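PDB 5GY3: glucanase from Klebsiella pneumoniae, which probably hydrolyses internal beta-1,4-glucosidic linkages in cellulose, lichenin and cereal beta-D-glucans, as a glycosyl hydrolase of family 8. Local coordinates for residues Ile110-Asp113 with Ala114-Ser118; Met133-Val137 with Lys138-Leu142; Gln243-Arg247 with Leu248-Ala252; Gly269-Ala272 with Val273-Leu276; Asp292-Ser295 with Ala296-Gln300. All coordinates share one frame; numbering follows the deposited sequence.

Interaction 1 (Ile110-Asp113 with Ala114-Ser118); sequences IASD and AITAS
Ala114 opens this helical turn with its backbone N shared between two carbonyls, Ile110 O at 3.4 Å and Ala111 O, and both bonds are weak. Ile115 follows with an equally weak bond to Ala111 O, but its side chain adds contact: with CG1 beside the backbone N (chi1 -59°), CD1 lies back over the same oxygen, 3.6 Å from Ala111 O. Beyond the segments, Ile115 packs on Ala93 and Leu96 of helix 86-103. At Thr116 the spacing tightens, its N lying 2.9 Å from Ser112 O. A chi1 of 58° puts Thr116 OG1 3.2 Å from Asp113 O, a bond that remains unsettled because its proton has another acceptor within reach, and leaves the CG2 methyl 4.1 Å from Ser112 OG. A water donates to Ser112 OG and Asp113 OD1 and is also bonded to Thr116 OG1 at 3.0 Å, so two neighbouring side chains and one from the next turn converge on it. Ser112 OG is further bonded to Ala93 O, and Asp113 OD2 forms a salt bridge with Arg164. Ala117 N then closes on Asp113 O at 3.0 Å. This is an i to i+4 pattern, weak at its first two bonds and firm at Thr116 and Ala117, on helix 106-123, one of the helices of the (alpha/alpha)6 barrel characteristic of family 8 hydrolases, with Ser112 and Ile115 facing the adjacent helix 86-103.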
loop_
_atom_site.group_PDB
_atom_site.type_symbol
_atom_site.label_atom_id
_atom_site.label_comp_id
_atom_site.label_asym_id
_atom_site.label_seq_id
_atom_site.Cartn_x
_atom_site.Cartn_y
_atom_site.Cartn_z
ATOM N N ILE A 110 -17.482 0.173 -12.805
ATOM C CA ILE A 110 -17.056 0.622 -14.130
ATOM C C ILE A 110 -15.849 1.542 -14.012
ATOM O O ILE A 110 -14.921 1.469 -14.824
ATOM C CB ILE A 110 -18.230 1.287 -14.875
ATOM C CG1 ILE A 110 -19.231 0.205 -15.290
ATOM C CG2 ILE A 110 -17.728 2.098 -16.079
ATOM C CD1 ILE A 110 -20.583 0.734 -15.756
ATOM N N ALA A 111 -15.817 2.383 -12.970
ATOM C CA ALA A 111 -14.643 3.219 -12.736
ATOM C C ALA A 111 -13.426 2.370 -12.385
ATOM O O ALA A 111 -12.322 2.611 -12.893
ATOM C CB ALA A 111 -14.927 4.230 -11.623
ATOM N N SER A 112 -13.610 1.380 -11.514
ATOM C CA SER A 112 -12.515 0.487 -11.149
ATOM C C SER A 112 -11.925 -0.188 -12.381
ATOM O O SER A 112 -10.698 -0.245 -12.544
ATOM C CB SER A 112 -13.017 -0.559 -10.150
ATOM O OG SER A 112 -11.973 -1.459 -9.801
ATOM N N ASP A 113 -12.794 -0.699 -13.263
ATOM C CA ASP A 113 -12.339 -1.456 -14.428
ATOM C C ASP A 113 -11.396 -0.637 -15.306
ATOM O O ASP A 113 -10.455 -1.185 -15.890
ATOM C CB ASP A 113 -13.534 -1.911 -15.267
ATOM C CG ASP A 113 -14.417 -2.917 -14.557
ATOM O OD1 ASP A 113 -13.926 -3.593 -13.638
ATOM O OD2 ASP A 113 -15.605 -3.036 -14.947
ATOM N N ALA A 114 -11.666 0.663 -15.461
ATOM C CA ALA A 114 -10.797 1.499 -16.280
ATOM C C ALA A 114 -9.406 1.602 -15.670
ATOM O O ALA A 114 -8.398 1.531 -16.388
ATOM C CB ALA A 114 -11.418 2.889 -16.462
ATOM N N ILE A 115 -9.338 1.761 -14.346
ATOM C CA ILE A 115 -8.060 1.899 -13.652
ATOM C C ILE A 115 -7.286 0.589 -13.681
ATOM O O ILE A 115 -6.074 0.589 -13.930
ATOM C CB ILE A 115 -8.287 2.387 -12.208
ATOM C CG1 ILE A 115 -9.019 3.739 -12.227
ATOM C CG2 ILE A 115 -6.951 2.464 -11.436
ATOM C CD1 ILE A 115 -9.669 4.116 -10.899
ATOM N N THR A 116 -7.959 -0.547 -13.436
ATOM C CA THR A 116 -7.225 -1.812 -13.465
ATOM C C THR A 116 -6.726 -2.127 -14.871
ATOM O O THR A 116 -5.620 -2.650 -15.030
ATOM C CB THR A 116 -8.061 -2.973 -12.911
ATOM O OG1 THR A 116 -9.277 -3.130 -13.652
ATOM C CG2 THR A 116 -8.391 -2.734 -11.449
ATOM N N ALA A 117 -7.510 -1.805 -15.904
ATOM C CA ALA A 117 -7.004 -1.976 -17.266
ATOM C C ALA A 117 -5.803 -1.071 -17.518
ATOM O O ALA A 117 -4.826 -1.487 -18.162
ATOM C CB ALA A 117 -8.107 -1.706 -18.286
ATOM N N SER A 118 -5.849 0.160 -16.999
ATOM C CA SER A 118 -4.708 1.069 -17.118
ATOM C C SER A 118 -3.489 0.543 -16.368
ATOM O O SER A 118 -2.353 0.685 -16.836
ATOM C CB SER A 118 -5.079 2.460 -16.594
ATOM O OG SER A 118 -5.914 3.148 -17.503
HETATM O O HOH W 1 -11.584 -3.551 -11.821
#

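Interaction 2 (Met133-Val137 with Lys138-Leu142); sequences MLPGV and KGFNL
Pro135 lies flat against one face of the Phe140 ring. Its CB stands 3.6 Å from the ring centroid and only 4° off the normal, a CH-pi contact with the donor carbon almost exactly above the centre. The rest of the pyrrolidine spreads across the same face: CG sits above the CD1 side, and CD reaches back to the root of the ring, 3.7 Å from Phe140 CG. Phe140 CG is anti to its own carbonyl carbon (chi1 -59°), which turns the aromatic plane back across the loop onto the proline. Gly136 N approaches the ring obliquely, 3.4 Å from Phe140 CD2, so the backbone following the proline continues the packing. The loop these residues build joins strand 130-133 to strand 145-148, and the side chain of Pro135 lies about 7 Å from that of Asp87, the predicted nucleophile, which places the stack close to the presumed active site; Pro135 also touches Tyr152 and Trp195. A water spans the loop's interior, donating to Gly136 O at 2.8 Å and accepting from Phe140 N at 3.0 Å, which satisfies two backbone groups that do not meet directly. Gly139 takes a positive phi of 98°, where the chain turns toward Phe140. At the bend, the backbone N atoms of Val137 and Lys138 are bonded to the side-chain oxygens of Asn84 and Asn83 respectively.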
loop_
_atom_site.group_PDB
_atom_site.type_symbol
_atom_site.label_atom_id
_atom_site.label_comp_id
_atom_site.label_asym_id
_atom_site.label_seq_id
_atom_site.Cartn_x
_atom_site.Cartn_y
_atom_site.Cartn_z
ATOM N N MET A 133 4.859 -5.368 -11.638
ATOM C CA MET A 133 4.270 -4.037 -11.598
ATOM C C MET A 133 5.326 -3.020 -11.168
ATOM O O MET A 133 5.906 -3.138 -10.081
ATOM C CB MET A 133 3.083 -3.986 -10.639
ATOM C CG MET A 133 2.480 -2.600 -10.524
ATOM S SD MET A 133 1.059 -2.523 -9.406
ATOM C CE MET A 133 -0.173 -3.410 -10.374
ATOM N N LEU A 134 5.584 -2.046 -12.037
ATOM C CA LEU A 134 6.496 -0.953 -11.731
ATOM C C LEU A 134 5.897 -0.039 -10.661
ATOM O O LEU A 134 4.674 0.074 -10.553
ATOM C CB LEU A 134 6.765 -0.133 -12.991
ATOM C CG LEU A 134 7.426 -0.854 -14.175
ATOM C CD1 LEU A 134 7.340 -0.017 -15.426
ATOM C CD2 LEU A 134 8.868 -1.148 -13.841
ATOM N N PRO A 135 6.739 0.641 -9.868
ATOM C CA PRO A 135 6.200 1.605 -8.886
ATOM C C PRO A 135 5.533 2.810 -9.528
ATOM O O PRO A 135 4.749 3.492 -8.858
ATOM C CB PRO A 135 7.439 2.033 -8.088
ATOM C CG PRO A 135 8.435 0.917 -8.281
ATOM C CD PRO A 135 8.181 0.407 -9.677
ATOM N N GLY A 136 5.870 3.109 -10.779
ATOM C CA GLY A 136 5.265 4.198 -11.527
ATOM C C GLY A 136 5.597 4.020 -12.991
ATOM O O GLY A 136 6.511 3.268 -13.347
ATOM N N VAL A 137 4.827 4.704 -13.844
ATOM C CA VAL A 137 5.000 4.528 -15.288
ATOM C C VAL A 137 6.393 4.967 -15.726
ATOM O O VAL A 137 7.013 4.335 -16.593
ATOM C CB VAL A 137 3.903 5.281 -16.065
ATOM C CG1 VAL A 137 4.204 5.259 -17.564
ATOM C CG2 VAL A 137 2.538 4.660 -15.805
ATOM N N LYS A 138 6.918 6.039 -15.134
ATOM C CA LYS A 138 8.241 6.538 -15.498
ATOM C C LYS A 138 9.183 6.513 -14.302
ATOM O O LYS A 138 8.755 6.639 -13.153
ATOM C CB LYS A 138 8.190 7.977 -16.036
ATOM C CG LYS A 138 7.485 8.119 -17.375
ATOM C CD LYS A 138 7.704 9.502 -17.982
ATOM C CE LYS A 138 8.054 10.552 -16.938
ATOM N NZ LYS A 138 6.909 10.931 -16.070
ATOM N N GLY A 139 10.479 6.374 -14.589
ATOM C CA GLY A 139 11.514 6.589 -13.603
ATOM C C GLY A 139 12.055 5.341 -12.937
ATOM O O GLY A 139 13.071 5.435 -12.229
ATOM N N PHE A 140 11.423 4.184 -13.140
ATOM C CA PHE A 140 11.831 2.969 -12.446
ATOM C C PHE A 140 12.336 1.886 -13.378
ATOM O O PHE A 140 12.780 0.836 -12.895
ATOM C CB PHE A 140 10.670 2.432 -11.602
ATOM C CG PHE A 140 10.199 3.411 -10.584
ATOM C CD1 PHE A 140 10.895 3.562 -9.389
ATOM C CD2 PHE A 140 9.108 4.221 -10.839
ATOM C CE1 PHE A 140 10.481 4.492 -8.437
ATOM C CE2 PHE A 140 8.684 5.159 -9.898
ATOM C CZ PHE A 140 9.375 5.298 -8.703
ATOM N N ASN A 141 12.269 2.105 -14.688
ATOM C CA ASN A 141 12.747 1.141 -15.666
ATOM C C ASN A 141 14.126 1.639 -16.060
ATOM O O ASN A 141 14.286 2.512 -16.909
ATOM C CB ASN A 141 11.814 1.018 -16.863
ATOM C CG ASN A 141 12.044 -0.262 -17.654
ATOM O OD1 ASN A 141 13.183 -0.688 -17.858
ATOM N ND2 ASN A 141 10.954 -0.891 -18.098
ATOM N N LEU A 142 15.115 1.142 -15.356
ATOM C CA LEU A 142 16.489 1.296 -15.754
ATOM C C LEU A 142 16.713 0.157 -16.745
ATOM O O LEU A 142 15.881 -0.746 -16.857
ATOM C CB LEU A 142 17.395 1.268 -14.519
ATOM C CG LEU A 142 17.235 2.453 -13.532
ATOM C CD1 LEU A 142 15.896 2.508 -12.803
ATOM C CD2 LEU A 142 18.333 2.435 -12.483
HETATM O O HOH W 2 9.003 3.197 -14.560
#

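Interaction 3 (Gln243-Arg247 with Leu248-Ala252); sequences QSYPR and LQTPA
Hydrogen bonds tie Pro246 to Gln249 and Thr250. Pro246 O takes two donors: Gln249 N at 2.9 Å and the hydroxyl Thr250 OG1, also at 2.9 Å. They arrive from opposite faces of the carbonyl plane, the amide 61° out of it and the hydroxyl 38°, so neither lies in the plane and the oxygen is gripped from both sides. The hydroxyl gets there because OG1 sits beside the backbone N of Thr250 (chi1 -57°), pointing back under the turn. A water completes the polar set, accepting from Thr250 N at 2.9 Å and lying 2.7 Å from Arg247 O.

Apolar contact is dominated by Tyr245 and Pro251, whose side chains meet at about a right angle. Pro251 CD stands 3.4 Å from the ring centroid of Tyr245, nearly on the normal, a CH-pi arrangement over one face, while CG leans toward the phenol end, 3.7 Å from Tyr245 CZ. The Tyr245 ring is also edge-to-face with Trp241. Gln249 crosses Pro246 at a slant, with CB 4.0 Å from Pro246 CG.

Charge enters through Arg247. Its chain runs extended from CG to NE, and NH2 forms a salt bridge with Asp275 on helix 268-278; Leu248 CD2 rests obliquely by the guanidinium, 3.5 Å from Arg247 NH1. With Arg247 and Leu248 holding the two central positions, their phi and psi near type I values, and Gln249 N bonded to Pro246 O, the geometry is that of a type I beta-turn, part of the surface loop linking helix 236-243 to strand 254-255.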
loop_
_atom_site.group_PDB
_atom_site.type_symbol
_atom_site.label_atom_id
_atom_site.label_comp_id
_atom_site.label_asym_id
_atom_site.label_seq_id
_atom_site.Cartn_x
_atom_site.Cartn_y
_atom_site.Cartn_z
ATOM N N GLN A 243 9.176 -12.021 16.258
ATOM C CA GLN A 243 9.232 -12.889 17.433
ATOM C C GLN A 243 10.564 -12.789 18.173
ATOM O O GLN A 243 10.645 -13.205 19.334
ATOM C CB GLN A 243 8.961 -14.346 17.025
ATOM C CG GLN A 243 7.475 -14.648 16.811
ATOM C CD GLN A 243 7.230 -15.958 16.057
ATOM O OE1 GLN A 243 8.168 -16.655 15.670
ATOM N NE2 GLN A 243 5.962 -16.280 15.831
ATOM N N SER A 244 11.609 -12.246 17.543
ATOM C CA SER A 244 12.900 -12.145 18.214
ATOM C C SER A 244 13.025 -10.898 19.090
ATOM O O SER A 244 14.088 -10.691 19.681
ATOM C CB SER A 244 14.040 -12.180 17.189
ATOM O OG SER A 244 14.155 -10.954 16.485
ATOM N N TYR A 245 11.984 -10.076 19.189
ATOM C CA TYR A 245 11.996 -8.867 19.999
ATOM C C TYR A 245 10.821 -8.852 20.962
ATOM O O TYR A 245 9.779 -9.447 20.681
ATOM C CB TYR A 245 11.933 -7.600 19.122
ATOM C CG TYR A 245 13.191 -7.356 18.337
ATOM C CD1 TYR A 245 14.303 -6.797 18.948
ATOM C CD2 TYR A 245 13.279 -7.696 16.984
ATOM C CE1 TYR A 245 15.460 -6.580 18.251
ATOM C CE2 TYR A 245 14.444 -7.478 16.276
ATOM C CZ TYR A 245 15.532 -6.915 16.917
ATOM O OH TYR A 245 16.709 -6.688 16.242
ATOM N N PRO A 246 10.955 -8.166 22.102
ATOM C CA PRO A 246 9.779 -7.901 22.938
ATOM C C PRO A 246 8.771 -7.062 22.165
ATOM O O PRO A 246 9.140 -6.186 21.384
ATOM C CB PRO A 246 10.349 -7.131 24.137
ATOM C CG PRO A 246 11.808 -7.443 24.147
ATOM C CD PRO A 246 12.203 -7.678 22.710
ATOM N N ARG A 247 7.486 -7.354 22.381
ATOM C CA ARG A 247 6.422 -6.658 21.663
ATOM C C ARG A 247 6.608 -5.143 21.680
ATOM O O ARG A 247 6.450 -4.481 20.648
ATOM C CB ARG A 247 5.062 -7.016 22.258
ATOM C CG ARG A 247 3.940 -6.136 21.728
ATOM C CD ARG A 247 2.580 -6.634 22.156
ATOM N NE ARG A 247 1.519 -5.858 21.528
ATOM C CZ ARG A 247 0.993 -4.759 22.053
ATOM N NH1 ARG A 247 1.429 -4.309 23.225
ATOM N NH2 ARG A 247 0.032 -4.109 21.409
ATOM N N LEU A 248 6.950 -4.578 22.837
ATOM C CA LEU A 248 7.087 -3.134 22.988
ATOM C C LEU A 248 8.500 -2.628 22.724
ATOM O O LEU A 248 8.744 -1.417 22.843
ATOM C CB LEU A 248 6.632 -2.704 24.390
ATOM C CG LEU A 248 5.161 -2.966 24.724
ATOM C CD1 LEU A 248 4.850 -2.558 26.164
ATOM C CD2 LEU A 248 4.257 -2.238 23.755
ATOM N N GLN A 249 9.428 -3.504 22.351
ATOM C CA GLN A 249 10.794 -3.118 22.022
ATOM C C GLN A 249 11.212 -3.691 20.677
ATOM O O GLN A 249 12.314 -4.219 20.520
ATOM C CB GLN A 249 11.773 -3.559 23.108
ATOM C CG GLN A 249 11.570 -2.904 24.457
ATOM C CD GLN A 249 12.513 -3.476 25.502
ATOM O OE1 GLN A 249 12.116 -4.283 26.337
ATOM N NE2 GLN A 249 13.774 -3.075 25.441
ATOM N N THR A 250 10.336 -3.583 19.679
ATOM C CA THR A 250 10.650 -4.029 18.333
ATOM C C THR A 250 11.140 -2.850 17.515
ATOM O O THR A 250 10.419 -1.848 17.420
ATOM C CB THR A 250 9.418 -4.629 17.682
ATOM O OG1 THR A 250 8.935 -5.704 18.493
ATOM C CG2 THR A 250 9.747 -5.148 16.282
ATOM N N PRO A 251 12.333 -2.915 16.916
ATOM C CA PRO A 251 12.853 -1.757 16.174
ATOM C C PRO A 251 11.917 -1.346 15.049
ATOM O O PRO A 251 11.317 -2.186 14.378
ATOM C CB PRO A 251 14.197 -2.257 15.636
ATOM C CG PRO A 251 14.594 -3.362 16.613
ATOM C CD PRO A 251 13.305 -4.021 16.978
ATOM N N ALA A 252 11.798 -0.028 14.853
ATOM C CA ALA A 252 10.886 0.486 13.833
ATOM C C ALA A 252 11.393 0.244 12.419
ATOM O O ALA A 252 10.592 0.276 11.478
ATOM C CB ALA A 252 10.650 1.985 14.035
HETATM O O HOH W 3 7.760 -2.310 19.638
#

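Interaction 4 (Gly269-Ala272 with Val273-Leu276); sequences GLLA and VRDL
Val273 packs back on Gly269 in the tighter part of this turn of helix 268-278. Four successive i to i+4 bonds run through the backbone, from Val273 N to Gly269 O at 3.1 Å through to Leu276 N on Ala272 O at 2.9 Å, all with N-H angles of at least 154°. Side-chain carbons settle onto these carbonyls: Val273 CG2, anti to its carbonyl carbon, lies 3.6 Å from Gly269 O, and CB of the partly exposed Leu276 lies 3.5 Å from Ala272 O. Neighbouring helices press on both residues, Val273 meeting Pro222 and Val302, and Leu276 meeting Leu223 and Val302. Ala272 O takes a further donor, Gln282 NE2.

Looser packing is confined to Leu271 and Arg274. Leu271, partly exposed, runs beside Arg274 with both side chains pointing the same way, and their nearest approach is Leu271 CD1 to Arg274 CD at 4.1 Å. Both begin anti to the backbone N, but Arg274 then bends sharply at chi2 (-91°), and its guanidinium swings toward the next residue, where NH2 makes a buried salt bridge with Asp275 OD1 at 2.9 Å. That bond is imperfect: its N-H angle is 138°, and the carboxylate oxygen stands off the guanidinium plane. The same NH2 also bridges to Glu280, and the second oxygen of Asp275 pairs with Arg247.

Glu280, Arg274, Asp275 and Arg247 thus form a chain of alternating charge, its two middle members on helix 268-278 and its ends in flanking loops. Such pairing probably compensates charge that would be costly in a poorly solvated setting, and the flanking guanidinium groups should favour the ionised form of Asp275.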
loop_
_atom_site.group_PDB
_atom_site.type_symbol
_atom_site.label_atom_id
_atom_site.label_comp_id
_atom_site.label_asym_id
_atom_site.label_seq_id
_atom_site.Cartn_x
_atom_site.Cartn_y
_atom_site.Cartn_z
ATOM N N GLY A 269 0.385 2.525 14.800
ATOM C CA GLY A 269 0.064 1.738 13.611
ATOM C C GLY A 269 1.111 0.690 13.271
ATOM O O GLY A 269 0.772 -0.411 12.827
ATOM N N LEU A 270 2.398 1.016 13.449
ATOM C CA LEU A 270 3.424 -0.000 13.205
ATOM C C LEU A 270 3.245 -1.182 14.143
ATOM O O LEU A 270 3.349 -2.343 13.729
ATOM C CB LEU A 270 4.833 0.578 13.372
ATOM C CG LEU A 270 5.400 1.534 12.327
ATOM C CD1 LEU A 270 6.856 1.871 12.674
ATOM C CD2 LEU A 270 5.334 0.911 10.956
ATOM N N LEU A 271 2.976 -0.898 15.417
ATOM C CA LEU A 271 2.765 -1.968 16.379
ATOM C C LEU A 271 1.528 -2.789 16.031
ATOM O O LEU A 271 1.515 -4.005 16.248
ATOM C CB LEU A 271 2.654 -1.371 17.782
ATOM C CG LEU A 271 2.445 -2.326 18.952
ATOM C CD1 LEU A 271 3.543 -3.366 18.965
ATOM C CD2 LEU A 271 2.412 -1.541 20.273
ATOM N N ALA A 272 0.499 -2.148 15.469
ATOM C CA ALA A 272 -0.684 -2.882 15.027
ATOM C C ALA A 272 -0.343 -3.871 13.916
ATOM O O ALA A 272 -0.864 -4.991 13.893
ATOM C CB ALA A 272 -1.767 -1.903 14.572
ATOM N N VAL A 273 0.548 -3.496 12.999
ATOM C CA VAL A 273 0.985 -4.461 11.988
ATOM C C VAL A 273 1.747 -5.615 12.631
ATOM O O VAL A 273 1.600 -6.776 12.231
ATOM C CB VAL A 273 1.828 -3.766 10.901
ATOM C CG1 VAL A 273 2.462 -4.802 9.954
ATOM C CG2 VAL A 273 0.964 -2.795 10.116
ATOM N N ARG A 274 2.591 -5.319 13.624
ATOM C CA ARG A 274 3.288 -6.385 14.339
ATOM C C ARG A 274 2.292 -7.354 14.973
ATOM O O ARG A 274 2.440 -8.575 14.848
ATOM C CB ARG A 274 4.231 -5.788 15.389
ATOM C CG ARG A 274 4.999 -6.806 16.237
ATOM C CD ARG A 274 4.216 -7.137 17.487
ATOM N NE ARG A 274 4.932 -8.034 18.383
ATOM C CZ ARG A 274 4.317 -8.799 19.274
ATOM N NH1 ARG A 274 5.019 -9.595 20.075
ATOM N NH2 ARG A 274 2.992 -8.771 19.343
ATOM N N ASP A 275 1.270 -6.821 15.660
ATOM C CA ASP A 275 0.272 -7.677 16.303
ATOM C C ASP A 275 -0.470 -8.517 15.273
ATOM O O ASP A 275 -0.709 -9.713 15.488
ATOM C CB ASP A 275 -0.735 -6.839 17.098
ATOM C CG ASP A 275 -0.168 -6.290 18.406
ATOM O OD1 ASP A 275 0.887 -6.765 18.870
ATOM O OD2 ASP A 275 -0.802 -5.374 18.971
ATOM N N LEU A 276 -0.837 -7.903 14.145
ATOM C CA LEU A 276 -1.481 -8.655 13.072
ATOM C C LEU A 276 -0.577 -9.771 12.570
ATOM O O LEU A 276 -1.031 -10.906 12.361
ATOM C CB LEU A 276 -1.872 -7.713 11.927
ATOM C CG LEU A 276 -2.557 -8.354 10.710
ATOM C CD1 LEU A 276 -3.910 -8.971 11.094
ATOM C CD2 LEU A 276 -2.733 -7.340 9.597
#

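Interaction 5 (Asp292-Ser295 with Ala296-Gln300); sequences DYYS and ASLKQ
Ala296 N donates to Asp292 O at 2.9 Å with an N-H angle of 169°, the first of the i to i+4 bonds that start helix 293-307. Asp292 itself keeps an extended backbone (psi -178°) and occupies the N-cap: its carboxylate OD1 accepts from Ser295 N at 2.8 Å, supplying an amide of the first turn with a partner and probably being favoured by the helix dipole. The pattern continues through Leu298 N to Tyr294 O and Lys299 N to Ser295 O.

Tyr293 O is held twice by one residue. Ser297 N and Ser297 OG reach it from opposite faces of its plane, the hydroxyl at 2.7 Å. That hydroxyl also comes obliquely against the Tyr293 ring, 3.1 Å from CE1, and is bonded further to Tyr7 OH. Tyr294, with CG anti to its backbone N (chi1 177°), sets its ring so that Leu298 lies over one face, Leu298 CD1 3.5 Å from Tyr294 CE2, the two side chains crossing obliquely, and the phenol OH goes on to Phe216 O. Ser295 OG and Lys299 NZ both turn to Asp291 just ahead of the cap. Farther along, Gln300 NE2 curls back to Ala296 O at 3.0 Å.

Tyr293 OH is bonded to Glu30, and the Tyr293 side chain lies about 9 Å from that of the predicted nucleophile Asp87. Tyr293, Ala296 and Gln300 face helix 2-11, Tyr293, Ser297 and Gln300 also touch helix 29-41, and Tyr294 and Leu298 pack on Leu270 of helix 268-278.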
loop_
_atom_site.group_PDB
_atom_site.type_symbol
_atom_site.label_atom_id
_atom_site.label_comp_id
_atom_site.label_asym_id
_atom_site.label_seq_id
_atom_site.Cartn_x
_atom_site.Cartn_y
_atom_site.Cartn_z
ATOM N N ASP A 292 -0.023 10.075 14.049
ATOM C CA ASP A 292 0.007 10.901 12.853
ATOM C C ASP A 292 -0.872 10.250 11.783
ATOM O O ASP A 292 -1.504 9.221 12.032
ATOM C CB ASP A 292 1.448 11.138 12.377
ATOM C CG ASP A 292 2.233 9.846 12.085
ATOM O OD1 ASP A 292 1.684 8.723 12.129
ATOM O OD2 ASP A 292 3.441 9.974 11.791
ATOM N N TYR A 293 -0.925 10.855 10.584
ATOM C CA TYR A 293 -1.738 10.300 9.495
ATOM C C TYR A 293 -1.383 8.842 9.247
ATOM O O TYR A 293 -2.259 7.978 9.116
ATOM C CB TYR A 293 -1.554 11.094 8.186
ATOM C CG TYR A 293 -1.677 10.199 6.951
ATOM C CD1 TYR A 293 -2.927 9.831 6.436
ATOM C CD2 TYR A 293 -0.543 9.691 6.318
ATOM C CE1 TYR A 293 -3.031 8.979 5.324
ATOM C CE2 TYR A 293 -0.637 8.837 5.213
ATOM C CZ TYR A 293 -1.883 8.487 4.722
ATOM O OH TYR A 293 -1.958 7.641 3.628
ATOM N N TYR A 294 -0.084 8.565 9.182
ATOM C CA TYR A 294 0.410 7.243 8.830
ATOM C C TYR A 294 -0.003 6.199 9.860
ATOM O O TYR A 294 -0.486 5.117 9.505
ATOM C CB TYR A 294 1.930 7.337 8.701
ATOM C CG TYR A 294 2.633 6.050 8.412
ATOM C CD1 TYR A 294 2.802 5.615 7.120
ATOM C CD2 TYR A 294 3.155 5.285 9.439
ATOM C CE1 TYR A 294 3.457 4.439 6.855
ATOM C CE2 TYR A 294 3.802 4.114 9.186
ATOM C CZ TYR A 294 3.948 3.689 7.888
ATOM O OH TYR A 294 4.606 2.503 7.643
ATOM N N SER A 295 0.191 6.506 11.148
ATOM C CA SER A 295 -0.159 5.562 12.207
ATOM C C SER A 295 -1.664 5.352 12.268
ATOM O O SER A 295 -2.133 4.213 12.361
ATOM C CB SER A 295 0.368 6.057 13.560
ATOM O OG SER A 295 -0.044 5.203 14.632
ATOM N N ALA A 296 -2.433 6.440 12.190
ATOM C CA ALA A 296 -3.890 6.331 12.219
ATOM C C ALA A 296 -4.407 5.468 11.074
ATOM O O ALA A 296 -5.340 4.677 11.255
ATOM C CB ALA A 296 -4.518 7.724 12.156
ATOM N N SER A 297 -3.811 5.608 9.889
ATOM C CA SER A 297 -4.237 4.813 8.742
ATOM C C SER A 297 -3.938 3.332 8.961
ATOM O O SER A 297 -4.803 2.475 8.754
ATOM C CB SER A 297 -3.546 5.317 7.471
ATOM O OG SER A 297 -3.803 6.692 7.240
ATOM N N LEU A 298 -2.710 3.016 9.380
ATOM C CA LEU A 298 -2.329 1.619 9.577
ATOM C C LEU A 298 -3.177 0.950 10.646
ATOM O O LEU A 298 -3.552 -0.218 10.506
ATOM C CB LEU A 298 -0.846 1.525 9.949
ATOM C CG LEU A 298 0.185 1.622 8.830
ATOM C CD1 LEU A 298 1.578 1.420 9.430
ATOM C CD2 LEU A 298 -0.075 0.587 7.756
ATOM N N LYS A 299 -3.466 1.661 11.739
ATOM C CA LYS A 299 -4.309 1.082 12.779
ATOM C C LYS A 299 -5.623 0.579 12.200
ATOM O O LYS A 299 -6.086 -0.513 12.542
ATOM C CB LYS A 299 -4.586 2.111 13.872
ATOM C CG LYS A 299 -3.435 2.352 14.833
ATOM C CD LYS A 299 -3.922 3.253 15.953
ATOM C CE LYS A 299 -2.912 3.357 17.093
ATOM N NZ LYS A 299 -3.462 4.228 18.192
ATOM N N GLN A 300 -6.229 1.365 11.318
ATOM C CA GLN A 300 -7.534 0.993 10.795
ATOM C C GLN A 300 -7.434 -0.027 9.673
ATOM O O GLN A 300 -8.345 -0.843 9.511
ATOM C CB GLN A 300 -8.269 2.227 10.304
ATOM C CG GLN A 300 -8.659 3.172 11.414
ATOM C CD GLN A 300 -9.144 4.470 10.850
ATOM O OE1 GLN A 300 -10.339 4.642 10.602
ATOM N NE2 GLN A 300 -8.220 5.389 10.613
#

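Three of the five contacts are turns of helices (interactions 1, 4 and 5), and two are loop turns, each built on a proline over an aromatic face (interactions 2 and 3). Interaction 4 is the most buried and links two others: Asp275 pairs with Arg247 of interaction 3, while Gly269 N probably bonds Ser295 OG of interaction 5, joining consecutive helices 268-278 and 293-307. Interactions 1 and 3 have their centres farther out, about 18 and 23 Å from the chain centre; waters bridge interactions 1, 2 and 3. Interactions 2 and 5 lie nearer the predicted nucleophile, one with a CH-pi stack, the other with a hydroxyl-gripped carbonyl, a feature interaction 3 shares.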